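Long-range contact in glucanase (Clostridium thermocellum, PDB 5GXX), which probably hydrolyses internal beta-1,4-glucosidic bonds of cellulose, as a family 9 endoglucanase of the cellulosome: residues 63-75 / 412-424. The protein carries 1 engineered substitution. Sequence-based numbering, arbitrary orientation.
Sequences YSAAMLGWALYEY and CDYNAGFVGALCR
Ala71 and Gly420 bring the axes of segments 63-75 and 412-424, two nearly parallel helices (4° apart) of the family 9 catalytic domain, an (alpha/alpha)6 barrel in this family, to within 8.2 Å of each other, and the pair illustrates how small residues permit close helix packing. The CB of Ala71 rests 3.5 Å from the CA of Gly420, where the glycine has no side chain to hold the backbones apart. One turn earlier, the methyl of Ala416 plays the reciprocal part: its CB fits against residues 63-75, 3.7 Å from the CB of Met67 and equally close to the CA of Ser64. On one flank Leu68 reaches over with its CD2 branch to the CB of Val419.

Two waters bridge the buried interface. One molecule donates to the carbonyl oxygens of both Met67 and Ala416, linking the two backbones. A second, lying at the edge of the Tyr63 ring and in its plane, joins Tyr63 OH to the backbone of the other helix, donating to Asp413 O and accepting from Gly417 N. With chi1 at 158°, the Tyr63 ring swings alongside the other helix, which carries its OH to this water and sets the ring obliquely against Asp413 CB, while the Asp413 carboxylate pairs with Arg303.

The C-terminal end is less enclosed, Arg424 being partly exposed. Here the aliphatic part of Arg424 lies over one face of Tyr75, and the CB of Glu74 lies over the opposite face. Asp317 OD2, on helix 301-318, is hydrogen-bonded to Tyr75 OH and forms a salt bridge with Arg424 NE, tying the two helices together. The contact between Arg424 and Tyr75 is CH-pi, with Arg424 CD 3.9 Å from the centroid of the Tyr75 ring and 29° off its normal.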
loop_
_atom_site.group_PDB
_atom_site.type_symbol
_atom_site.label_atom_id
_atom_site.label_comp_id
_atom_site.label_asym_id
_atom_site.label_seq_id
_atom_site.Cartn_x
_atom_site.Cartn_y
_atom_site.Cartn_z
ATOM N N TYR A 63 19.971 36.070 -20.681
ATOM C CA TYR A 63 19.409 37.417 -20.564
ATOM C C TYR A 63 19.914 38.030 -19.272
ATOM O O TYR A 63 20.375 39.181 -19.246
ATOM C CB TYR A 63 17.876 37.392 -20.585
ATOM C CG TYR A 63 17.263 38.628 -19.960
ATOM C CD1 TYR A 63 17.059 39.780 -20.716
ATOM C CD2 TYR A 63 16.910 38.640 -18.604
ATOM C CE1 TYR A 63 16.517 40.929 -20.151
ATOM C CE2 TYR A 63 16.360 39.795 -18.024
ATOM C CZ TYR A 63 16.185 40.927 -18.806
ATOM O OH TYR A 63 15.643 42.080 -18.280
ATOM N N SER A 64 19.815 37.240 -18.205
ATOM C CA SER A 64 20.205 37.688 -16.862
ATOM C C SER A 64 21.687 38.056 -16.855
ATOM O O SER A 64 22.074 39.112 -16.355
ATOM C CB SER A 64 19.889 36.665 -15.764
ATOM O OG SER A 64 18.502 36.380 -15.689
ATOM N N ALA A 65 22.527 37.179 -17.391
ATOM C CA ALA A 65 23.952 37.489 -17.513
ATOM C C ALA A 65 24.220 38.760 -18.320
ATOM O O ALA A 65 25.029 39.595 -17.905
ATOM C CB ALA A 65 24.686 36.303 -18.141
ATOM N N ALA A 66 23.533 38.935 -19.450
ATOM C CA ALA A 66 23.669 40.148 -20.256
ATOM C C ALA A 66 23.334 41.403 -19.446
ATOM O O ALA A 66 24.031 42.410 -19.511
ATOM C CB ALA A 66 22.807 40.076 -21.512
ATOM N N MET A 67 22.265 41.332 -18.660
ATOM C CA MET A 67 21.867 42.483 -17.849
ATOM C C MET A 67 22.845 42.743 -16.708
ATOM O O MET A 67 23.089 43.914 -16.412
ATOM C CB MET A 67 20.483 42.235 -17.270
ATOM C CG MET A 67 19.369 42.171 -18.282
ATOM S SD MET A 67 19.257 43.631 -19.307
ATOM C CE MET A 67 18.582 44.862 -18.184
ATOM N N LEU A 68 23.427 41.708 -16.107
ATOM C CA LEU A 68 24.513 41.911 -15.140
ATOM C C LEU A 68 25.720 42.575 -15.805
ATOM O O LEU A 68 26.346 43.460 -15.206
ATOM C CB LEU A 68 24.930 40.609 -14.456
ATOM C CG LEU A 68 23.879 39.946 -13.557
ATOM C CD1 LEU A 68 24.533 38.861 -12.693
ATOM C CD2 LEU A 68 23.113 40.923 -12.656
ATOM N N GLY A 69 26.012 42.156 -17.040
ATOM C CA GLY A 69 27.074 42.774 -17.830
ATOM C C GLY A 69 26.755 44.232 -18.093
ATOM O O GLY A 69 27.631 45.097 -17.937
ATOM N N TRP A 70 25.499 44.513 -18.444
ATOM C CA TRP A 70 25.094 45.880 -18.761
ATOM C C TRP A 70 25.246 46.739 -17.508
ATOM O O TRP A 70 25.701 47.882 -17.614
ATOM C CB TRP A 70 23.678 45.919 -19.351
ATOM C CG TRP A 70 23.277 47.223 -19.996
ATOM C CD1 TRP A 70 24.076 48.300 -20.224
ATOM C CD2 TRP A 70 21.981 47.569 -20.518
ATOM N NE1 TRP A 70 23.359 49.306 -20.831
ATOM C CE2 TRP A 70 22.070 48.880 -21.026
ATOM C CE3 TRP A 70 20.739 46.909 -20.566
ATOM C CZ2 TRP A 70 20.974 49.536 -21.602
ATOM C CZ3 TRP A 70 19.662 47.552 -21.144
ATOM C CH2 TRP A 70 19.776 48.862 -21.632
ATOM N N ALA A 71 24.890 46.195 -16.341
ATOM C CA ALA A 71 25.063 46.931 -15.085
ATOM C C ALA A 71 26.520 47.366 -14.885
ATOM O O ALA A 71 26.798 48.522 -14.531
ATOM C CB ALA A 71 24.570 46.100 -13.920
ATOM N N LEU A 72 27.442 46.439 -15.124
ATOM C CA LEU A 72 28.863 46.727 -15.006
ATOM C C LEU A 72 29.311 47.715 -16.074
ATOM O O LEU A 72 30.133 48.588 -15.783
ATOM C CB LEU A 72 29.684 45.433 -15.083
ATOM C CG LEU A 72 29.660 44.518 -13.852
ATOM C CD1 LEU A 72 30.230 43.131 -14.161
ATOM C CD2 LEU A 72 30.377 45.106 -12.631
ATOM N N TYR A 73 28.780 47.589 -17.293
ATOM C CA TYR A 73 29.148 48.453 -18.414
ATOM C C TYR A 73 28.802 49.912 -18.141
ATOM O O TYR A 73 29.572 50.809 -18.476
ATOM C CB TYR A 73 28.492 47.956 -19.712
ATOM C CG TYR A 73 28.820 48.743 -20.959
ATOM C CD1 TYR A 73 29.965 48.463 -21.717
ATOM C CD2 TYR A 73 27.965 49.738 -21.416
ATOM C CE1 TYR A 73 30.255 49.185 -22.873
ATOM C CE2 TYR A 73 28.241 50.454 -22.568
ATOM C CZ TYR A 73 29.395 50.178 -23.291
ATOM O OH TYR A 73 29.642 50.913 -24.433
ATOM N N GLU A 74 27.666 50.144 -17.492
ATOM C CA GLU A 74 27.227 51.515 -17.207
ATOM C C GLU A 74 27.814 52.081 -15.927
ATOM O O GLU A 74 28.178 53.259 -15.879
ATOM C CB GLU A 74 25.702 51.564 -17.071
ATOM C CG GLU A 74 24.976 51.147 -18.341
ATOM C CD GLU A 74 25.214 52.077 -19.504
ATOM O OE1 GLU A 74 25.634 53.245 -19.301
ATOM O OE2 GLU A 74 24.958 51.655 -20.651
ATOM N N TYR A 75 27.872 51.249 -14.893
ATOM C CA TYR A 75 28.026 51.741 -13.531
ATOM C C TYR A 75 29.156 51.043 -12.769
ATOM O O TYR A 75 29.382 51.331 -11.594
ATOM C CB TYR A 75 26.653 51.730 -12.801
ATOM C CG TYR A 75 25.578 52.556 -13.517
ATOM C CD1 TYR A 75 25.818 53.880 -13.881
ATOM C CD2 TYR A 75 24.309 52.027 -13.812
ATOM C CE1 TYR A 75 24.866 54.646 -14.548
ATOM C CE2 TYR A 75 23.342 52.792 -14.489
ATOM C CZ TYR A 75 23.628 54.101 -14.849
ATOM O OH TYR A 75 22.715 54.906 -15.516
ATOM N N CYS A 412 16.316 34.328 -11.706
ATOM C CA CYS A 412 17.457 35.051 -12.264
ATOM C C CYS A 412 17.029 36.342 -12.953
ATOM O O CYS A 412 17.607 37.400 -12.695
ATOM C CB CYS A 412 18.224 34.171 -13.256
ATOM S SG CYS A 412 19.087 32.760 -12.518
ATOM N N ASP A 413 16.024 36.271 -13.829
ATOM C CA ASP A 413 15.649 37.443 -14.609
ATOM C C ASP A 413 14.958 38.499 -13.734
ATOM O O ASP A 413 15.009 39.692 -14.045
ATOM C CB ASP A 413 14.784 37.038 -15.805
ATOM C CG ASP A 413 13.331 36.823 -15.423
ATOM O OD1 ASP A 413 13.012 35.768 -14.826
ATOM O OD2 ASP A 413 12.506 37.711 -15.747
ATOM N N TYR A 414 14.341 38.076 -12.632
ATOM C CA TYR A 414 13.692 39.005 -11.701
ATOM C C TYR A 414 14.770 39.900 -11.099
ATOM O O TYR A 414 14.560 41.097 -10.901
ATOM C CB TYR A 414 13.018 38.227 -10.572
ATOM C CG TYR A 414 11.656 37.650 -10.878
ATOM C CD1 TYR A 414 11.285 37.332 -12.176
ATOM C CD2 TYR A 414 10.776 37.361 -9.843
ATOM C CE1 TYR A 414 10.057 36.761 -12.453
ATOM C CE2 TYR A 414 9.526 36.817 -10.108
ATOM C CZ TYR A 414 9.172 36.535 -11.411
ATOM O OH TYR A 414 7.950 35.965 -11.710
ATOM N N ASN A 415 15.929 39.329 -10.777
ATOM C CA ASN A 415 16.995 40.088 -10.120
ATOM C C ASN A 415 17.894 40.885 -11.058
ATOM O O ASN A 415 18.631 41.749 -10.600
ATOM C CB ASN A 415 17.848 39.182 -9.217
ATOM C CG ASN A 415 17.359 39.146 -7.782
ATOM O OD1 ASN A 415 16.179 38.919 -7.513
ATOM N ND2 ASN A 415 18.268 39.412 -6.843
ATOM N N ALA A 416 17.839 40.618 -12.364
ATOM C CA ALA A 416 18.915 41.059 -13.257
ATOM C C ALA A 416 18.911 42.558 -13.532
ATOM O O ALA A 416 19.903 43.248 -13.258
ATOM C CB ALA A 416 18.901 40.255 -14.536
ATOM N N GLY A 417 17.809 43.087 -14.052
ATOM C CA GLY A 417 17.704 44.537 -14.252
ATOM C C GLY A 417 17.742 45.264 -12.914
ATOM O O GLY A 417 18.280 46.372 -12.801
ATOM N N PHE A 418 17.144 44.653 -11.894
ATOM C CA PHE A 418 17.154 45.177 -10.517
ATOM C C PHE A 418 18.552 45.483 -9.984
ATOM O O PHE A 418 18.807 46.558 -9.440
ATOM C CB PHE A 418 16.377 44.184 -9.649
ATOM C CG PHE A 418 16.219 44.558 -8.199
ATOM C CD1 PHE A 418 15.654 45.776 -7.838
ATOM C CD2 PHE A 418 16.526 43.622 -7.216
ATOM C CE1 PHE A 418 15.436 46.068 -6.508
ATOM C CE2 PHE A 418 16.305 43.916 -5.884
ATOM C CZ PHE A 418 15.781 45.141 -5.544
ATOM N N VAL A 419 19.471 44.534 -10.115
ATOM C CA VAL A 419 20.886 44.820 -9.910
ATOM C C VAL A 419 21.391 46.069 -10.628
ATOM O O VAL A 419 22.056 46.894 -10.002
ATOM C CB VAL A 419 21.755 43.582 -10.241
ATOM C CG1 VAL A 419 23.241 43.969 -10.287
ATOM C CG2 VAL A 419 21.511 42.496 -9.201
ATOM N N GLY A 420 21.088 46.248 -11.912
ATOM C CA GLY A 420 21.562 47.425 -12.644
ATOM C C GLY A 420 21.014 48.711 -12.049
ATOM O O GLY A 420 21.733 49.694 -11.843
ATOM N N ALA A 421 19.724 48.729 -11.738
ATOM C CA ALA A 421 19.133 49.891 -11.068
ATOM C C ALA A 421 19.687 50.195 -9.672
ATOM O O ALA A 421 19.895 51.367 -9.324
ATOM C CB ALA A 421 17.623 49.735 -11.070
ATOM N N LEU A 422 19.966 49.160 -8.881
ATOM C CA LEU A 422 20.616 49.363 -7.584
ATOM C C LEU A 422 22.047 49.881 -7.753
ATOM O O LEU A 422 22.505 50.715 -6.965
ATOM C CB LEU A 422 20.603 48.096 -6.724
ATOM C CG LEU A 422 19.230 47.592 -6.282
ATOM C CD1 LEU A 422 19.321 46.170 -5.703
ATOM C CD2 LEU A 422 18.608 48.565 -5.270
ATOM N N CYS A 423 22.749 49.403 -8.771
ATOM C CA CYS A 423 24.058 49.991 -9.091
ATOM C C CYS A 423 23.950 51.501 -9.304
ATOM O O CYS A 423 24.751 52.255 -8.747
ATOM C CB CYS A 423 24.673 49.365 -10.341
ATOM S SG CYS A 423 25.312 47.706 -10.098
ATOM N N ARG A 424 22.978 51.955 -10.094
ATOM C CA ARG A 424 22.792 53.386 -10.316
ATOM C C ARG A 424 22.513 54.133 -9.011
ATOM O O ARG A 424 23.070 55.214 -8.763
ATOM C CB ARG A 424 21.643 53.614 -11.307
ATOM C CG ARG A 424 21.308 55.080 -11.572
ATOM C CD ARG A 424 22.541 55.880 -12.004
ATOM N NE ARG A 424 22.131 57.234 -12.360
ATOM C CZ ARG A 424 21.805 58.169 -11.464
ATOM N NH1 ARG A 424 21.872 57.935 -10.153
ATOM N NH2 ARG A 424 21.408 59.365 -11.885
HETATM O O HOH W 1 15.539 41.895 -15.489
HETATM O O HOH W 2 21.038 45.191 -14.936
#